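PDB 4MKO: monalysin from Pseudomonas entomophila, which forms beta-barrel pores in host membranes, lysing cells and contributing to intestinal damage and lethality in infected Drosophila. Local coordinates for residues 2-5 with 6-9; 201-204 with 205-209; 216-220 with 221-225. All coordinates share one frame; numbering follows the deposited sequence.

Contact 1 (2-5 with 6-9); sequences GRFD and QYPT
The carbonyl oxygen of Arg3 takes two hydrogen bonds from Gln6. The backbone N of Gln6 reaches Arg3 O at 3.1 Å in a nearly straight bond, 167° at the hydrogen. The side-chain amide nitrogen NE2 of Gln6 reaches the same Arg3 O at 3.0 Å. The two donors arrive from opposite faces of the carbonyl plane, and both stand well out of it. CG of Gln6 lies between its own backbone N and carbonyl carbon (chi1 77°). This folds the side chain back over the turn, and the extended chain beyond CG carries the amide to the oxygen. NE2 also makes a weak, bent bond to Gly2 O and is bonded to the hydroxyl of Ser1. One amide group thus ties together three residues at the start of the chain.

One residue further on, Tyr7 N donates to Phe4 O at 3.1 Å. Phe4 O has a second donor in Trp31 NE1. Gly2 O receives a bond from a water at 2.7 Å, and the same water donates to Tyr7 OH, which is also hydrogen-bonded to Gln28 OE1. On the exposed outer side of the turn, Arg3 NE makes a long, weak salt bridge to Asp5 OD1. It is doubtful, because Asp5 has a second conformer.

The apolar side is a T-shaped ring pair. Tyr7 turns its edge to a face of Phe4, with the planes at 86° and the centroids 4.9 Å apart. CE2 of Tyr7 leads, coming to 3.6 Å from Phe4 CD1. The aliphatic CG of Gln6 lies over the centre of one Tyr7 face.

This short 3-10 turn precedes strand 9-10. Phe4 packs on Asn207 and Val208 of helix 201-211 and meets the ring of Phe56, while Tyr7 rests on Trp31 of strand 29-43.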
ATOM      1  N   GLY A   2      -5.721  16.428   4.539  1.00 27.74           N
ATOM      2  CA  GLY A   2      -6.109  15.832   3.260  1.00 26.20           C
ATOM      3  C   GLY A   2      -5.168  16.277   2.162  1.00 26.63           C
ATOM      4  O   GLY A   2      -3.959  16.090   2.284  1.00 25.53           O
ATOM      5  N   ARG A   3      -5.707  16.952   1.128  1.00 20.91           N
ATOM      6  CA  ARG A   3      -4.929  17.538   0.035  1.00 20.34           C
ATOM      7  C   ARG A   3      -3.728  16.659  -0.357  1.00 21.30           C
ATOM      8  O   ARG A   3      -2.563  17.022  -0.128  1.00 21.26           O
ATOM      9  CB  ARG A   3      -4.476  18.972   0.407  1.00 23.07           C
ATOM     10  CG  ARG A   3      -5.616  19.941   0.778  1.00 37.87           C
ATOM     11  CD  ARG A   3      -6.418  20.457  -0.411  1.00 50.95           C
ATOM     12  NE  ARG A   3      -5.583  21.122  -1.413  1.00 62.25           N
ATOM     13  CZ  ARG A   3      -5.199  22.395  -1.352  1.00 78.14           C
ATOM     14  NH1 ARG A   3      -5.554  23.155  -0.323  1.00 63.25           N
ATOM     15  NH2 ARG A   3      -4.445  22.911  -2.312  1.00 67.15           N
ATOM     16  N   PHE A   4      -4.021  15.494  -0.946  1.00 14.86           N
ATOM     17  CA  PHE A   4      -2.976  14.544  -1.347  1.00 12.47           C
ATOM     18  C   PHE A   4      -2.110  15.084  -2.507  1.00 15.93           C
ATOM     19  O   PHE A   4      -1.052  14.505  -2.801  1.00 14.88           O
ATOM     20  CB  PHE A   4      -3.553  13.141  -1.597  1.00 12.27           C
ATOM     21  CG  PHE A   4      -3.633  12.273  -0.353  1.00 11.81           C
ATOM     22  CD1 PHE A   4      -4.116  12.788   0.854  1.00 12.45           C
ATOM     23  CD2 PHE A   4      -3.254  10.939  -0.391  1.00 12.03           C
ATOM     24  CE1 PHE A   4      -4.234  11.972   1.991  1.00 12.50           C
ATOM     25  CE2 PHE A   4      -3.360  10.127   0.748  1.00 14.02           C
ATOM     26  CZ  PHE A   4      -3.851  10.646   1.932  1.00 11.41           C
ATOM     27  N   ASP A   5      -2.508  16.245  -3.091  1.00 13.91           N
ATOM     28  CA  ASP A   5      -1.721  16.921  -4.121  0.53 13.91           C
ATOM     29  C   ASP A   5      -0.386  17.417  -3.527  1.00 16.51           C
ATOM     30  O   ASP A   5       0.559  17.683  -4.269  1.00 17.40           O
ATOM     31  CB  ASP A   5      -2.523  18.055  -4.820  0.53 15.92           C
ATOM     32  CG  ASP A   5      -3.299  19.044  -3.948  0.53 24.42           C
ATOM     33  OD1 ASP A   5      -3.523  18.750  -2.758  0.53 23.30           O
ATOM     34  OD2 ASP A   5      -3.737  20.082  -4.477  0.53 31.55           O
ATOM     35  N   GLN A   6      -0.289  17.500  -2.186  1.00 10.79           N
ATOM     36  CA  GLN A   6       0.941  17.922  -1.506  1.00 10.72           C
ATOM     37  C   GLN A   6       2.055  16.887  -1.600  1.00 12.96           C
ATOM     38  O   GLN A   6       3.220  17.241  -1.415  1.00 12.28           O
ATOM     39  CB  GLN A   6       0.681  18.257  -0.012  1.00 11.93           C
ATOM     40  CG  GLN A   6       0.528  17.034   0.911  1.00 13.71           C
ATOM     41  CD  GLN A   6       0.085  17.425   2.291  1.00 25.99           C
ATOM     42  OE1 GLN A   6       0.896  17.839   3.122  1.00 24.71           O
ATOM     43  NE2 GLN A   6      -1.206  17.272   2.573  1.00 12.97           N
ATOM     44  N   TYR A   7       1.700  15.595  -1.805  1.00  9.75           N
ATOM     45  CA  TYR A   7       2.706  14.540  -1.798  1.00  8.83           C
ATOM     46  C   TYR A   7       3.378  14.393  -3.155  1.00 11.11           C
ATOM     47  O   TYR A   7       2.688  14.517  -4.174  1.00 11.34           O
ATOM     48  CB  TYR A   7       2.107  13.196  -1.337  1.00  9.46           C
ATOM     49  CG  TYR A   7       1.418  13.287   0.009  1.00  9.82           C
ATOM     50  CD1 TYR A   7       2.140  13.577   1.165  1.00 11.64           C
ATOM     51  CD2 TYR A   7       0.042  13.108   0.123  1.00 10.31           C
ATOM     52  CE1 TYR A   7       1.507  13.704   2.398  1.00 13.35           C
ATOM     53  CE2 TYR A   7      -0.598  13.215   1.355  1.00 11.91           C
ATOM     54  CZ  TYR A   7       0.140  13.514   2.489  1.00 18.13           C
ATOM     55  OH  TYR A   7      -0.474  13.607   3.713  1.00 14.92           O
ATOM     56  N   PRO A   8       4.707  14.135  -3.175  1.00  8.70           N
ATOM     57  CA  PRO A   8       5.413  13.983  -4.460  1.00  8.12           C
ATOM     58  C   PRO A   8       5.153  12.590  -5.052  1.00 11.65           C
ATOM     59  O   PRO A   8       4.551  11.745  -4.384  1.00 10.54           O
ATOM     60  CB  PRO A   8       6.885  14.121  -4.058  1.00 10.15           C
ATOM     61  CG  PRO A   8       6.933  13.545  -2.672  1.00 14.85           C
ATOM     62  CD  PRO A   8       5.632  13.964  -2.031  1.00 10.74           C
ATOM     63  N   THR A   9       5.653  12.355  -6.274  1.00  9.12           N
ATOM     64  CA  THR A   9       5.540  11.070  -6.974  1.00  8.15           C
ATOM     65  C   THR A   9       6.940  10.454  -7.076  1.00 11.41           C
ATOM     66  O   THR A   9       7.892  11.135  -7.460  1.00 11.08           O
ATOM     67  CB  THR A   9       4.897  11.268  -8.356  1.00 11.07           C
ATOM     68  OG1 THR A   9       3.608  11.840  -8.180  1.00 11.98           O
ATOM     69  CG2 THR A   9       4.763   9.953  -9.142  1.00 11.74           C
TER
HETATM   70  O   HOH W   1      -2.830  14.705   4.246  1.00 21.04           O

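Contact 2 (201-204 with 205-209); sequences WDTV and QRNVL
Asn207 ND2 donates to Thr203 O at 2.9 Å, almost straight. The backbone N of Asn207 bonds the same Thr203 O from the opposite face of the carbonyl plane. Trp201 O is gripped the same way by the backbone N and NE2 of Gln205. The NE2 bond, 3.2 Å to Trp201 O, stands far above the carbonyl plane.

In the Arg206 conformer given, Asp202 OD1 and Arg206 NH2 form a salt bridge at 3.2 Å, but its hydrogen bond is weak and the two planes are 57° apart. The other oxygen, OD2 of Asp202, bonds Tyr164.

Outward from these bonds, the Gln205 amide stacks on a face of the Trp201 indole, with the planes 12° apart. Gln205 CG makes a CH-pi contact 3.6 Å from the centroid of the six-membered ring of Trp201. CG of Trp201 is anti to its backbone N (chi1 -174°), which turns one face of the indole to the Gln205 side chain. Trp201 NE1 lies 3.1 Å from Gln205 NE2, but both are donors; NE1 bonds Ser90 OG. Val204 and Val208 run side by side, CG1 to CG2 at 4.0 Å, against strand 46-67.

The i to i+4 backbone bonds and the paired side chains are those of an alpha helix, with a wider pi-type turn at 206-209, in an aerolysin-like toxin fold.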
ATOM      1  N   TRP A 201      -5.369   3.972   6.903  1.00  9.68           N
ATOM      2  CA  TRP A 201      -5.983   3.316   5.760  1.00  7.84           C
ATOM      3  C   TRP A 201      -7.273   3.987   5.271  1.00  9.75           C
ATOM      4  O   TRP A 201      -7.457   4.115   4.065  1.00  7.76           O
ATOM      5  CB  TRP A 201      -6.189   1.839   6.077  1.00  6.68           C
ATOM      6  CG  TRP A 201      -6.680   1.002   4.936  1.00  6.51           C
ATOM      7  CD1 TRP A 201      -7.669   0.068   4.987  1.00  8.74           C
ATOM      8  CD2 TRP A 201      -6.182   0.991   3.588  1.00  5.30           C
ATOM      9  NE1 TRP A 201      -7.813  -0.538   3.760  1.00  8.01           N
ATOM     10  CE2 TRP A 201      -6.892  -0.012   2.889  1.00  8.35           C
ATOM     11  CE3 TRP A 201      -5.142   1.681   2.919  1.00  6.07           C
ATOM     12  CZ2 TRP A 201      -6.672  -0.284   1.540  1.00  6.71           C
ATOM     13  CZ3 TRP A 201      -4.908   1.394   1.582  1.00  6.95           C
ATOM     14  CH2 TRP A 201      -5.700   0.454   0.892  1.00  7.54           C
ATOM     15  N   ASP A 202      -8.157   4.405   6.195  1.00  9.58           N
ATOM     16  CA  ASP A 202      -9.413   5.097   5.863  1.00  9.62           C
ATOM     17  C   ASP A 202      -9.121   6.388   5.088  1.00 10.67           C
ATOM     18  O   ASP A 202      -9.698   6.606   4.011  1.00  9.80           O
ATOM     19  CB  ASP A 202     -10.213   5.384   7.149  1.00 12.18           C
ATOM     20  CG  ASP A 202     -11.621   5.866   6.882  1.00 29.91           C
ATOM     21  OD1 ASP A 202     -11.815   7.100   6.762  1.00 32.59           O
ATOM     22  OD2 ASP A 202     -12.529   5.014   6.785  1.00 36.07           O
ATOM     23  N   THR A 203      -8.183   7.209   5.598  1.00  7.50           N
ATOM     24  CA  THR A 203      -7.775   8.476   4.989  1.00  7.08           C
ATOM     25  C   THR A 203      -7.173   8.245   3.594  1.00  8.72           C
ATOM     26  O   THR A 203      -7.527   8.956   2.650  1.00  7.63           O
ATOM     27  CB  THR A 203      -6.826   9.255   5.915  1.00 14.23           C
ATOM     28  OG1 THR A 203      -7.485   9.462   7.163  1.00 16.43           O
ATOM     29  CG2 THR A 203      -6.398  10.608   5.325  1.00 12.71           C
ATOM     30  N   VAL A 204      -6.250   7.275   3.470  1.00  5.46           N
ATOM     31  CA  VAL A 204      -5.605   6.975   2.187  1.00  4.51           C
ATOM     32  C   VAL A 204      -6.636   6.558   1.139  1.00  7.65           C
ATOM     33  O   VAL A 204      -6.561   7.045   0.022  1.00  6.93           O
ATOM     34  CB  VAL A 204      -4.429   5.960   2.340  1.00  7.98           C
ATOM     35  CG1 VAL A 204      -3.899   5.484   0.981  1.00  7.78           C
ATOM     36  CG2 VAL A 204      -3.291   6.597   3.143  1.00  7.77           C
ATOM     37  N   GLN A 205      -7.573   5.643   1.473  1.00  5.89           N
ATOM     38  CA  GLN A 205      -8.582   5.203   0.496  1.00  5.45           C
ATOM     39  C   GLN A 205      -9.488   6.343   0.091  1.00  9.36           C
ATOM     40  O   GLN A 205      -9.736   6.495  -1.105  1.00  9.43           O
ATOM     41  CB  GLN A 205      -9.439   4.064   1.042  1.00  6.77           C
ATOM     42  CG  GLN A 205      -8.684   2.754   1.196  1.00  6.73           C
ATOM     43  CD  GLN A 205      -9.579   1.791   1.929  1.00 11.67           C
ATOM     44  OE1 GLN A 205     -10.240   0.943   1.319  1.00  8.98           O
ATOM     45  NE2 GLN A 205      -9.613   1.921   3.251  1.00  8.98           N
ATOM     46  N   ARG A 206      -9.961   7.156   1.075  1.00  6.31           N
ATOM     47  CA  ARG A 206     -10.841   8.287   0.778  0.51  6.59           C
ATOM     48  C   ARG A 206     -10.152   9.250  -0.201  1.00 10.28           C
ATOM     49  O   ARG A 206     -10.734   9.595  -1.231  1.00 10.17           O
ATOM     50  CB  ARG A 206     -11.253   9.022   2.069  0.51  7.80           C
ATOM     51  CG  ARG A 206     -12.358  10.073   1.882  0.51 13.88           C
ATOM     52  CD  ARG A 206     -12.401  11.124   2.996  0.51 17.13           C
ATOM     53  NE  ARG A 206     -12.238  10.551   4.335  0.51 19.01           N
ATOM     54  CZ  ARG A 206     -11.213  10.804   5.144  0.51 32.66           C
ATOM     55  NH1 ARG A 206     -10.262  11.655   4.778  0.51 16.40           N
ATOM     56  NH2 ARG A 206     -11.137  10.220   6.331  0.51 26.73           N
ATOM     57  N   ASN A 207      -8.912   9.636   0.091  1.00  7.09           N
ATOM     58  CA  ASN A 207      -8.176  10.590  -0.732  1.00  6.85           C
ATOM     59  C   ASN A 207      -7.693  10.056  -2.066  1.00 10.17           C
ATOM     60  O   ASN A 207      -7.889  10.719  -3.088  1.00  9.12           O
ATOM     61  CB  ASN A 207      -7.027  11.178   0.052  1.00  7.73           C
ATOM     62  CG  ASN A 207      -7.486  12.236   1.028  1.00 20.37           C
ATOM     63  OD1 ASN A 207      -7.490  13.432   0.716  1.00 17.65           O
ATOM     64  ND2 ASN A 207      -7.830  11.829   2.238  1.00 11.43           N
ATOM     65  N   VAL A 208      -7.063   8.885  -2.066  1.00  7.28           N
ATOM     66  CA  VAL A 208      -6.507   8.317  -3.292  1.00  6.30           C
ATOM     67  C   VAL A 208      -7.605   7.838  -4.265  1.00  9.73           C
ATOM     68  O   VAL A 208      -7.575   8.197  -5.434  1.00 10.43           O
ATOM     69  CB  VAL A 208      -5.456   7.205  -2.977  1.00  8.90           C
ATOM     70  CG1 VAL A 208      -5.059   6.404  -4.229  1.00  8.46           C
ATOM     71  CG2 VAL A 208      -4.229   7.787  -2.293  1.00  8.90           C
ATOM     72  N   LEU A 209      -8.507   6.983  -3.807  1.00  5.82           N
ATOM     73  CA  LEU A 209      -9.523   6.410  -4.699  1.00  5.90           C
ATOM     74  C   LEU A 209     -10.761   7.266  -4.882  1.00  9.15           C
ATOM     75  O   LEU A 209     -11.260   7.419  -6.002  1.00  9.06           O
ATOM     76  CB  LEU A 209      -9.921   5.019  -4.195  1.00  5.64           C
ATOM     77  CG  LEU A 209     -11.009   4.269  -5.010  1.00  9.87           C
ATOM     78  CD1 LEU A 209     -10.518   3.935  -6.433  1.00 10.35           C
ATOM     79  CD2 LEU A 209     -11.475   3.013  -4.281  1.00 12.95           C
TER
HETATM   80  O   HOH W   2      -8.578  12.659   7.385  1.00 38.80           O

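Contact 3 (216-220 with 221-225); sequences GSNSG and HFSFD
Asn218 clasps the backbone of Phe224 with both ends of its side-chain amide. Phe224 N donates to Asn218 OD1 at 2.9 Å, in the carbonyl plane and on a lone pair. Asn218 ND2 donates in return to Phe224 O at 3.0 Å, and this bond is straighter, 169° at the hydrogen. It too lies on a lone pair, with the acceptor in the amide plane. With CG anti to the backbone N (chi1 -177°), the Asn218 amide extends across to the returning chain. OD1 also accepts from Tyr213 OH, which helps fix the rotation of the amide. The same oxygen lies at the edge of the Phe224 ring, near its plane.

Beside this clasp, Ser223 OG donates to Asn218 O at 2.7 Å in the conformer given; a second was deposited. The hydroxyl is tilted from the carbonyl plane. Phe222 and Phe224 are buried on the inner side. Phe222 stacks on Tyr213, and both phenylalanines rest on Arg53 of strand 46-67 and Ala148 of strand 136-151.

The outer side is looser. At the bend, a water donates to Gly220 O at 3.0 Å and, in the same Ser223 conformer, to Ser223 OG, bridging the two arms. Gly220 is exposed and has a positive phi of 130°. Ser217 OG and Ser219 OG share a hydrogen bond of 2.6 Å near the surface. Opposite Asn214 the chain carries two residues, Asn218 and Ser219, as a G1 beta bulge, where the two-stranded hairpin of 213-214 and 219-220 turns back.

Here a side-chain amide stands in for a backbone partner: it offers Phe224 the donor and acceptor a neighbouring strand would give. Phe222 O, in contrast, is buried without a polar partner, so the polar matching across the bend is incomplete.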
ATOM      1  N   GLY A 216     -14.207   6.948 -14.624  1.00 15.43           N
ATOM      2  CA  GLY A 216     -14.897   7.451 -15.802  1.00 16.05           C
ATOM      3  C   GLY A 216     -13.981   7.882 -16.924  1.00 20.50           C
ATOM      4  O   GLY A 216     -14.241   7.578 -18.080  1.00 22.15           O
ATOM      5  N   SER A 217     -12.924   8.611 -16.594  1.00 18.06           N
ATOM      6  CA  SER A 217     -11.947   9.105 -17.559  1.00 17.95           C
ATOM      7  C   SER A 217     -10.605   8.374 -17.399  1.00 19.74           C
ATOM      8  O   SER A 217      -9.665   8.680 -18.132  1.00 19.76           O
ATOM      9  CB  SER A 217     -11.740  10.605 -17.348  1.00 21.81           C
ATOM     10  OG  SER A 217     -11.400  10.891 -16.000  1.00 30.28           O
ATOM     11  N   ASN A 218     -10.505   7.417 -16.432  1.00 14.01           N
ATOM     12  CA  ASN A 218      -9.239   6.737 -16.100  1.00 12.21           C
ATOM     13  C   ASN A 218      -8.172   7.816 -15.853  1.00 15.20           C
ATOM     14  O   ASN A 218      -7.091   7.824 -16.456  1.00 11.54           O
ATOM     15  CB  ASN A 218      -8.805   5.711 -17.181  1.00 10.53           C
ATOM     16  CG  ASN A 218      -7.533   4.954 -16.821  1.00 16.62           C
ATOM     17  OD1 ASN A 218      -7.229   4.717 -15.637  1.00 10.36           O
ATOM     18  ND2 ASN A 218      -6.731   4.610 -17.841  1.00  8.99           N
ATOM     19  N   SER A 219      -8.519   8.791 -15.006  1.00 12.52           N
ATOM     20  CA  SER A 219      -7.607   9.884 -14.729  1.00 14.21           C
ATOM     21  C   SER A 219      -7.729  10.365 -13.299  1.00 18.46           C
ATOM     22  O   SER A 219      -8.534   9.847 -12.522  1.00 18.54           O
ATOM     23  CB  SER A 219      -7.835  11.035 -15.711  1.00 20.62           C
ATOM     24  OG  SER A 219      -8.997  11.767 -15.360  1.00 33.04           O
ATOM     25  N   GLY A 220      -6.926  11.372 -13.003  1.00 15.34           N
ATOM     26  CA  GLY A 220      -6.769  11.996 -11.708  1.00 16.06           C
ATOM     27  C   GLY A 220      -5.283  12.020 -11.464  1.00 20.77           C
ATOM     28  O   GLY A 220      -4.504  12.343 -12.373  1.00 22.25           O
ATOM     29  N   HIS A 221      -4.874  11.554 -10.293  1.00 14.47           N
ATOM     30  CA  HIS A 221      -3.473  11.511  -9.940  1.00 13.63           C
ATOM     31  C   HIS A 221      -2.725  10.286 -10.505  1.00 16.27           C
ATOM     32  O   HIS A 221      -1.504  10.219 -10.424  1.00 18.43           O
ATOM     33  CB  HIS A 221      -3.320  11.621  -8.426  1.00 14.39           C
ATOM     34  CG  HIS A 221      -2.156  12.470  -8.031  1.00 17.93           C
ATOM     35  ND1 HIS A 221      -0.859  12.058  -8.256  1.00 19.73           N
ATOM     36  CD2 HIS A 221      -2.136  13.687  -7.435  1.00 19.92           C
ATOM     37  CE1 HIS A 221      -0.088  13.029  -7.798  1.00 18.96           C
ATOM     38  NE2 HIS A 221      -0.810  14.030  -7.291  1.00 19.41           N
ATOM     39  N   PHE A 222      -3.461   9.324 -11.069  1.00 10.66           N
ATOM     40  CA  PHE A 222      -2.880   8.140 -11.706  1.00  9.38           C
ATOM     41  C   PHE A 222      -3.871   7.605 -12.720  1.00 10.96           C
ATOM     42  O   PHE A 222      -5.071   7.897 -12.647  1.00  9.26           O
ATOM     43  CB  PHE A 222      -2.533   7.026 -10.679  1.00 10.02           C
ATOM     44  CG  PHE A 222      -3.715   6.371  -9.992  1.00  9.45           C
ATOM     45  CD1 PHE A 222      -4.328   5.246 -10.543  1.00 10.13           C
ATOM     46  CD2 PHE A 222      -4.190   6.853  -8.774  1.00  9.53           C
ATOM     47  CE1 PHE A 222      -5.402   4.621  -9.898  1.00  9.35           C
ATOM     48  CE2 PHE A 222      -5.266   6.223  -8.125  1.00 11.65           C
ATOM     49  CZ  PHE A 222      -5.874   5.119  -8.697  1.00  9.05           C
ATOM     50  N   SER A 223      -3.352   6.765 -13.633  1.00  9.14           N
ATOM     51  CA  SER A 223      -4.146   6.087 -14.654  0.71  8.67           C
ATOM     52  C   SER A 223      -3.684   4.643 -14.751  1.00 10.27           C
ATOM     53  O   SER A 223      -2.487   4.362 -14.585  1.00  8.52           O
ATOM     54  CB  SER A 223      -3.960   6.750 -16.022  0.71 12.05           C
ATOM     55  OG  SER A 223      -4.406   8.098 -16.039  0.71 14.49           O
ATOM     56  N   PHE A 224      -4.613   3.738 -15.041  1.00  6.70           N
ATOM     57  CA  PHE A 224      -4.229   2.351 -15.284  1.00  6.11           C
ATOM     58  C   PHE A 224      -3.711   2.277 -16.711  1.00 10.10           C
ATOM     59  O   PHE A 224      -4.201   2.991 -17.608  1.00  8.52           O
ATOM     60  CB  PHE A 224      -5.424   1.429 -15.182  1.00  7.07           C
ATOM     61  CG  PHE A 224      -5.855   1.112 -13.779  1.00  6.93           C
ATOM     62  CD1 PHE A 224      -6.773   1.918 -13.121  1.00  7.51           C
ATOM     63  CD2 PHE A 224      -5.348   0.001 -13.111  1.00  6.49           C
ATOM     64  CE1 PHE A 224      -7.198   1.606 -11.827  1.00  7.50           C
ATOM     65  CE2 PHE A 224      -5.769  -0.308 -11.810  1.00  7.96           C
ATOM     66  CZ  PHE A 224      -6.699   0.501 -11.180  1.00  7.04           C
ATOM     67  N   ASP A 225      -2.740   1.387 -16.927  1.00  8.03           N
ATOM     68  CA  ASP A 225      -2.211   1.134 -18.262  1.00  7.59           C
ATOM     69  C   ASP A 225      -2.858  -0.179 -18.789  1.00 11.14           C
ATOM     70  O   ASP A 225      -2.384  -1.277 -18.482  1.00  9.52           O
ATOM     71  CB  ASP A 225      -0.680   1.072 -18.239  1.00  8.38           C
ATOM     72  CG  ASP A 225      -0.058   0.609 -19.547  1.00 12.94           C
ATOM     73  OD1 ASP A 225      -0.733   0.734 -20.620  1.00 12.20           O
ATOM     74  OD2 ASP A 225       1.076   0.092 -19.509  1.00 11.07           O
TER
HETATM   75  O   HOH W   3      -3.609  10.758 -14.714  1.00 41.93           O

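How the contacts relate
Helix 201-211 touches both of the other elements. In contact 2, Val208 meets each of them: its CG2 is 3.8 Å from Phe4 CD2 of contact 1, and its CG1 is 3.9 Å from Phe222 CE2 of contact 3. Asn207 adds a closer approach, its CG to Phe4 CE1 at 3.4 Å. Contacts 1 and 3 meet less, at Thr9 OG1 and His221 CE1, 3.9 Å apart. The centres of contacts 1 and 2 are about 12 Å apart, and each is about 16 Å from the centre of contact 3. Bound mercury lies about 8 Å from the Tyr7 side chain, and zinc about 9 Å from that of Phe222.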